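Local coordinates for UPF0255 protein frsA (Vibrio vulnificus, PDB 4I4C), which probably hydrolyses carboxylic esters as an alpha/beta-hydrolase-clan protein and is not a cofactor-independent pyruvate decarboxylase, at residues I389-T393 and I394-Y398; L404-K407 and W408-E412. All coordinates share one frame; numbering follows the deposited sequence.

Contact 1 (I389-T393 and I394-Y398)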
ATOM      1  N   ILE A 389      18.725   2.661  -5.617  1.00 27.51           N
ATOM      2  CA  ILE A 389      18.719   1.449  -6.414  1.00 29.26           C
ATOM      3  C   ILE A 389      18.747   1.796  -7.895  1.00 26.40           C
ATOM      4  O   ILE A 389      17.781   2.329  -8.432  1.00 23.94           O
ATOM      5  CB  ILE A 389      17.482   0.596  -6.130  1.00 28.02           C
ATOM      6  CG1 ILE A 389      17.302   0.389  -4.628  1.00 25.57           C
ATOM      7  CG2 ILE A 389      17.599  -0.735  -6.852  1.00 33.35           C
ATOM      8  CD1 ILE A 389      17.906  -0.887  -4.113  1.00 32.08           C
ATOM      9  N   SER A 390      19.870   1.495  -8.539  1.00 25.06           N
ATOM     10  CA  SER A 390      20.014   1.653  -9.977  1.00 31.31           C
ATOM     11  C   SER A 390      19.773   0.315 -10.639  1.00 31.71           C
ATOM     12  O   SER A 390      20.257  -0.713 -10.165  1.00 30.38           O
ATOM     13  CB  SER A 390      21.419   2.149 -10.332  1.00 34.38           C
ATOM     14  OG  SER A 390      21.540   3.545 -10.130  1.00 43.00           O
ATOM     15  N   SER A 391      19.016   0.328 -11.730  1.00 25.19           N
ATOM     16  CA  SER A 391      18.768  -0.886 -12.495  1.00 27.51           C
ATOM     17  C   SER A 391      18.349  -0.556 -13.927  1.00 27.23           C
ATOM     18  O   SER A 391      17.947   0.569 -14.222  1.00 27.69           O
ATOM     19  CB  SER A 391      17.691  -1.752 -11.825  1.00 18.03           C
ATOM     20  OG  SER A 391      16.461  -1.059 -11.757  1.00 23.93           O
ATOM     21  N   LYS A 392      18.451  -1.547 -14.808  1.00 29.74           N
ATOM     22  CA  LYS A 392      17.998  -1.396 -16.194  1.00 37.40           C
ATOM     23  C   LYS A 392      16.485  -1.348 -16.270  1.00 33.35           C
ATOM     24  O   LYS A 392      15.924  -0.535 -16.997  1.00 42.60           O
ATOM     25  CB  LYS A 392      18.524  -2.536 -17.077  1.00 40.11           C
ATOM     26  CG  LYS A 392      19.977  -2.368 -17.493  1.00 47.32           C
ATOM     27  CD  LYS A 392      20.508  -3.619 -18.183  1.00 52.59           C
ATOM     28  CE  LYS A 392      22.018  -3.565 -18.405  1.00 47.98           C
ATOM     29  NZ  LYS A 392      22.535  -4.881 -18.882  1.00 49.69           N
ATOM     30  N   THR A 393      15.828  -2.222 -15.510  1.00 39.09           N
ATOM     31  CA  THR A 393      14.368  -2.273 -15.480  1.00 30.73           C
ATOM     32  C   THR A 393      13.842  -1.965 -14.090  1.00 25.65           C
ATOM     33  O   THR A 393      14.567  -2.078 -13.102  1.00 26.76           O
ATOM     34  CB  THR A 393      13.829  -3.656 -15.912  1.00 24.47           C
ATOM     35  OG1 THR A 393      14.117  -4.634 -14.903  1.00 20.75           O
ATOM     36  CG2 THR A 393      14.456  -4.098 -17.226  1.00 21.13           C
ATOM     37  N   ILE A 394      12.570  -1.598 -14.004  1.00 17.45           N
ATOM     38  CA  ILE A 394      11.957  -1.328 -12.710  1.00 28.24           C
ATOM     39  C   ILE A 394      11.822  -2.623 -11.908  1.00 31.00           C
ATOM     40  O   ILE A 394      12.056  -2.639 -10.691  1.00 31.47           O
ATOM     41  CB  ILE A 394      10.583  -0.609 -12.829  1.00 17.80           C
ATOM     42  CG1 ILE A 394      10.761   0.836 -13.280  1.00 23.91           C
ATOM     43  CG2 ILE A 394       9.852  -0.637 -11.519  1.00 17.45           C
ATOM     44  CD1 ILE A 394      11.042   0.993 -14.779  1.00 33.62           C
ATOM     45  N   THR A 395      11.480  -3.714 -12.592  1.00 26.16           N
ATOM     46  CA  THR A 395      11.330  -5.007 -11.919  1.00 18.01           C
ATOM     47  C   THR A 395      12.630  -5.437 -11.260  1.00 17.55           C
ATOM     48  O   THR A 395      12.647  -5.983 -10.149  1.00 22.67           O
ATOM     49  CB  THR A 395      10.921  -6.106 -12.900  1.00 16.42           C
ATOM     50  OG1 THR A 395       9.711  -5.723 -13.550  1.00 18.61           O
ATOM     51  CG2 THR A 395      10.722  -7.418 -12.163  1.00 19.20           C
ATOM     52  N   GLN A 396      13.730  -5.208 -11.955  1.00 21.77           N
ATOM     53  CA  GLN A 396      15.025  -5.543 -11.388  1.00 23.92           C
ATOM     54  C   GLN A 396      15.304  -4.715 -10.125  1.00 25.57           C
ATOM     55  O   GLN A 396      15.844  -5.230  -9.136  1.00 20.31           O
ATOM     56  CB  GLN A 396      16.119  -5.352 -12.430  1.00 21.63           C
ATOM     57  CG  GLN A 396      17.504  -5.509 -11.882  1.00 20.48           C
ATOM     58  CD  GLN A 396      18.549  -5.112 -12.891  1.00 23.61           C
ATOM     59  OE1 GLN A 396      18.328  -4.223 -13.718  1.00 33.76           O
ATOM     60  NE2 GLN A 396      19.690  -5.773 -12.844  1.00 21.62           N
ATOM     61  N   GLY A 397      14.920  -3.442 -10.168  1.00 19.14           N
ATOM     62  CA  GLY A 397      15.009  -2.559  -9.017  1.00 19.21           C
ATOM     63  C   GLY A 397      14.175  -3.055  -7.855  1.00 23.98           C
ATOM     64  O   GLY A 397      14.647  -3.113  -6.721  1.00 20.78           O
ATOM     65  N   TYR A 398      12.931  -3.438  -8.129  1.00 18.52           N
ATOM     66  CA  TYR A 398      12.086  -4.006  -7.080  1.00 20.73           C
ATOM     67  C   TYR A 398      12.732  -5.252  -6.489  1.00 22.55           C
ATOM     68  O   TYR A 398      12.819  -5.407  -5.262  1.00 18.78           O
ATOM     69  CB  TYR A 398      10.692  -4.374  -7.619  1.00 24.69           C
ATOM     70  CG  TYR A 398       9.741  -3.214  -7.879  1.00 36.37           C
ATOM     71  CD1 TYR A 398       9.940  -1.966  -7.293  1.00 38.61           C
ATOM     72  CD2 TYR A 398       8.623  -3.382  -8.702  1.00 39.57           C
ATOM     73  CE1 TYR A 398       9.058  -0.908  -7.533  1.00 37.51           C
ATOM     74  CE2 TYR A 398       7.738  -2.332  -8.950  1.00 37.86           C
ATOM     75  CZ  TYR A 398       7.960  -1.101  -8.359  1.00 43.76           C
ATOM     76  OH  TYR A 398       7.091  -0.060  -8.601  1.00 47.55           O
TER
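The flat carboxamide of Gln396 turns its oxygen back to the loop, where Lys392 N donates to OE1 at 2.9 Å from a position tilted 24° out of the carbonyl plane. Ser391 CB packs beside the same amide, 3.6 Å from Gln396 CD. The other flat group, the ring of Tyr398, carries Ile394 CG2 over one face, 3.7 Å above the plane and displaced toward the rim; it also stacks with Trp59, and Tyr398 belongs to the pocket that holds the polyether ligand.

These residues form the start of helix 394-413. Thr393 is its N-cap: OG1 accepts from Gln396 N at 3.0 Å, a bond made possible by a chi1 of 71° that sets the hydroxyl between the backbone N and the carbonyl carbon. Threonine suits the place because its short hydroxyl can meet an amide of the first turn, which has no earlier helical carbonyl to use. Gln396 has CG anti to its own backbone N and a chain extended beyond it (chi1 173°), which carries the amide past Thr393, the two side chains crossing at about a right angle, as far as Lys392.

Thr393 O is gripped from opposite faces of its plane: Ser391 OG donates across a short 2.5 Å, and Gly397 N, starting the regular helical pattern, donates at 3.3 Å. With no side chain on Gly397, Ser391 OG can come within 3.4 Å of Gly397 CA, and Ile389 CG2 packs on that CA at 3.8 Å from the end of its strand.

Two side chains thus each accept one backbone N-H across the junction, Thr393 OG1 from the helix and Gln396 OE1 from the loop, so Gln396 N, Gly397 N and Lys392 N each find an acceptor within the turn, consistent with a well-defined entry into the helix.

Contact 2 (L404-K407 and W408-E412)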
ATOM      1  N   LEU A 404      17.787  -7.201  -0.754  1.00 23.23           N
ATOM      2  CA  LEU A 404      18.502  -6.447   0.278  1.00 31.07           C
ATOM      3  C   LEU A 404      17.719  -6.383   1.589  1.00 30.51           C
ATOM      4  O   LEU A 404      18.297  -6.368   2.690  1.00 20.49           O
ATOM      5  CB  LEU A 404      18.751  -5.023  -0.218  1.00 32.75           C
ATOM      6  CG  LEU A 404      19.824  -4.888  -1.297  1.00 32.80           C
ATOM      7  CD1 LEU A 404      19.777  -3.508  -1.908  1.00 32.49           C
ATOM      8  CD2 LEU A 404      21.197  -5.150  -0.706  1.00 34.01           C
ATOM      9  N   ALA A 405      16.397  -6.330   1.445  1.00 20.92           N
ATOM     10  CA  ALA A 405      15.477  -6.282   2.572  1.00 22.75           C
ATOM     11  C   ALA A 405      15.534  -7.564   3.378  1.00 27.92           C
ATOM     12  O   ALA A 405      15.644  -7.537   4.603  1.00 21.10           O
ATOM     13  CB  ALA A 405      14.058  -6.063   2.073  1.00 22.09           C
ATOM     14  N   ILE A 406      15.426  -8.692   2.688  1.00 26.44           N
ATOM     15  CA  ILE A 406      15.388  -9.977   3.366  1.00 30.08           C
ATOM     16  C   ILE A 406      16.751 -10.282   4.019  1.00 31.06           C
ATOM     17  O   ILE A 406      16.814 -10.863   5.110  1.00 27.19           O
ATOM     18  CB  ILE A 406      14.873 -11.106   2.426  1.00 33.88           C
ATOM     19  CG1 ILE A 406      13.383 -11.372   2.677  1.00 33.39           C
ATOM     20  CG2 ILE A 406      15.630 -12.396   2.642  1.00 33.90           C
ATOM     21  CD1 ILE A 406      12.527 -10.129   2.811  1.00 30.04           C
ATOM     22  N   LYS A 407      17.832  -9.864   3.366  1.00 29.61           N
ATOM     23  CA  LYS A 407      19.174 -10.022   3.946  1.00 29.61           C
ATOM     24  C   LYS A 407      19.327  -9.232   5.244  1.00 25.61           C
ATOM     25  O   LYS A 407      19.918  -9.714   6.219  1.00 30.80           O
ATOM     26  CB  LYS A 407      20.276  -9.619   2.955  1.00 22.72           C
ATOM     27  CG  LYS A 407      20.758 -10.767   2.083  1.00 42.96           C
ATOM     28  CD  LYS A 407      21.235 -11.954   2.927  1.00 48.09           C
ATOM     29  CE  LYS A 407      22.377 -11.564   3.866  1.00 53.57           C
ATOM     30  NZ  LYS A 407      23.018 -12.747   4.511  1.00 57.20           N
ATOM     31  N   TRP A 408      18.785  -8.021   5.238  1.00 27.52           N
ATOM     32  CA  TRP A 408      18.799  -7.156   6.409  1.00 30.80           C
ATOM     33  C   TRP A 408      18.042  -7.835   7.542  1.00 32.41           C
ATOM     34  O   TRP A 408      18.507  -7.868   8.682  1.00 28.74           O
ATOM     35  CB  TRP A 408      18.148  -5.821   6.054  1.00 22.27           C
ATOM     36  CG  TRP A 408      18.345  -4.712   7.051  1.00 31.09           C
ATOM     37  CD1 TRP A 408      17.487  -4.340   8.052  1.00 29.86           C
ATOM     38  CD2 TRP A 408      19.455  -3.808   7.119  1.00 30.48           C
ATOM     39  NE1 TRP A 408      18.000  -3.264   8.739  1.00 26.24           N
ATOM     40  CE2 TRP A 408      19.203  -2.916   8.185  1.00 28.86           C
ATOM     41  CE3 TRP A 408      20.635  -3.665   6.381  1.00 27.36           C
ATOM     42  CZ2 TRP A 408      20.088  -1.897   8.529  1.00 29.75           C
ATOM     43  CZ3 TRP A 408      21.512  -2.651   6.721  1.00 33.73           C
ATOM     44  CH2 TRP A 408      21.234  -1.780   7.784  1.00 35.12           C
ATOM     45  N   LEU A 409      16.878  -8.394   7.218  1.00 30.44           N
ATOM     46  CA  LEU A 409      16.054  -9.058   8.222  1.00 30.33           C
ATOM     47  C   LEU A 409      16.682 -10.365   8.674  1.00 27.32           C
ATOM     48  O   LEU A 409      16.635 -10.711   9.849  1.00 31.88           O
ATOM     49  CB  LEU A 409      14.642  -9.280   7.691  1.00 29.92           C
ATOM     50  CG  LEU A 409      13.918  -7.947   7.526  1.00 27.55           C
ATOM     51  CD1 LEU A 409      12.843  -8.038   6.461  1.00 32.20           C
ATOM     52  CD2 LEU A 409      13.327  -7.497   8.856  1.00 26.02           C
ATOM     53  N   GLU A 410      17.279 -11.080   7.733  1.00 25.77           N
ATOM     54  CA  GLU A 410      18.045 -12.273   8.040  1.00 30.38           C
ATOM     55  C   GLU A 410      19.145 -11.941   9.046  1.00 36.76           C
ATOM     56  O   GLU A 410      19.303 -12.638  10.051  1.00 42.91           O
ATOM     57  CB  GLU A 410      18.665 -12.810   6.755  1.00 43.57           C
ATOM     58  CG  GLU A 410      19.269 -14.188   6.845  1.00 45.14           C
ATOM     59  CD  GLU A 410      19.360 -14.842   5.483  1.00 43.11           C
ATOM     60  OE1 GLU A 410      19.038 -14.165   4.480  1.00 39.59           O
ATOM     61  OE2 GLU A 410      19.742 -16.029   5.415  1.00 45.67           O
ATOM     62  N   ASP A 411      19.895 -10.869   8.780  1.00 31.01           N
ATOM     63  CA  ASP A 411      21.024 -10.494   9.640  1.00 36.30           C
ATOM     64  C   ASP A 411      20.614  -9.985  11.020  1.00 31.66           C
ATOM     65  O   ASP A 411      21.272 -10.287  12.015  1.00 39.61           O
ATOM     66  CB  ASP A 411      21.934  -9.461   8.959  1.00 41.41           C
ATOM     67  CG  ASP A 411      22.571  -9.987   7.673  1.00 49.07           C
ATOM     68  OD1 ASP A 411      22.564 -11.219   7.447  1.00 47.78           O
ATOM     69  OD2 ASP A 411      23.083  -9.163   6.885  1.00 47.52           O
ATOM     70  N   GLU A 412      19.531  -9.223  11.088  1.00 22.46           N
ATOM     71  CA  GLU A 412      19.201  -8.533  12.329  1.00 29.04           C
ATOM     72  C   GLU A 412      18.118  -9.233  13.141  1.00 29.48           C
ATOM     73  O   GLU A 412      18.096  -9.123  14.367  1.00 23.01           O
ATOM     74  CB  GLU A 412      18.833  -7.070  12.061  1.00 29.24           C
ATOM     75  CG  GLU A 412      19.936  -6.264  11.371  1.00 29.07           C
ATOM     76  CD  GLU A 412      21.150  -6.030  12.266  1.00 25.21           C
ATOM     77  OE1 GLU A 412      21.041  -6.271  13.481  1.00 29.13           O
ATOM     78  OE2 GLU A 412      22.201  -5.594  11.756  1.00 33.83           O
TER
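Helix 394-413, the last helix of this alpha/beta-hydrolase-type chain, carries an i to i+4 salt bridge on its outer side between Lys407 and Asp411. Lys407 NZ lies 3.3 Å from Asp411 OD1, and the hydrogen bond within the pair is weak. The lysine chain bends at chi2 and chi3 (-55° and -59°), folding along the helix so that its CD also rests 3.5 Å from Glu410 OE1. Glu410 OE1 lies 4.2 Å from Lys407 NZ, beyond salt-bridge range.

Beneath the charges runs regular helical bonding, for example Glu410 N to Ile406 O at 2.7 Å. On other sides the residues are apolar: Ile406 CD1 meets Leu409 CD1 at 4.2 Å, while Ala405 and Trp408 both touch Val293 of the sheet. Small Ala405 lets the helix sit close there, and Trp408, broad yet able to donate, gives its NE1 to Pro357 O.

Asp411 CG sits just 3.0 Å from Lys407 O, bringing two acceptors near that carbonyl; the ammonium's positive charge may partly offset this crowding of negative charge, adding a modest electrostatic tie to the backbone bonds.

Overall arrangement
Strand 385-389, at one margin of the main mixed sheet, runs out into the loop that contact 1 closes against the first turn of helix 394-413. Contact 2 follows in series farther along that helix, so the two neither nest nor cross; their centres lie about 19 Å apart. They still meet, since Ile389 CD1 at the strand end packs on Leu404 CD1, 3.9 Å away. Both contacts touch strand 358-363 through the helix. To this the first turn adds helix 54-60 and, through Tyr398, the polyether pocket, while the later turns add strand 291-295 and helix 210-217, so one helix joins all these parts.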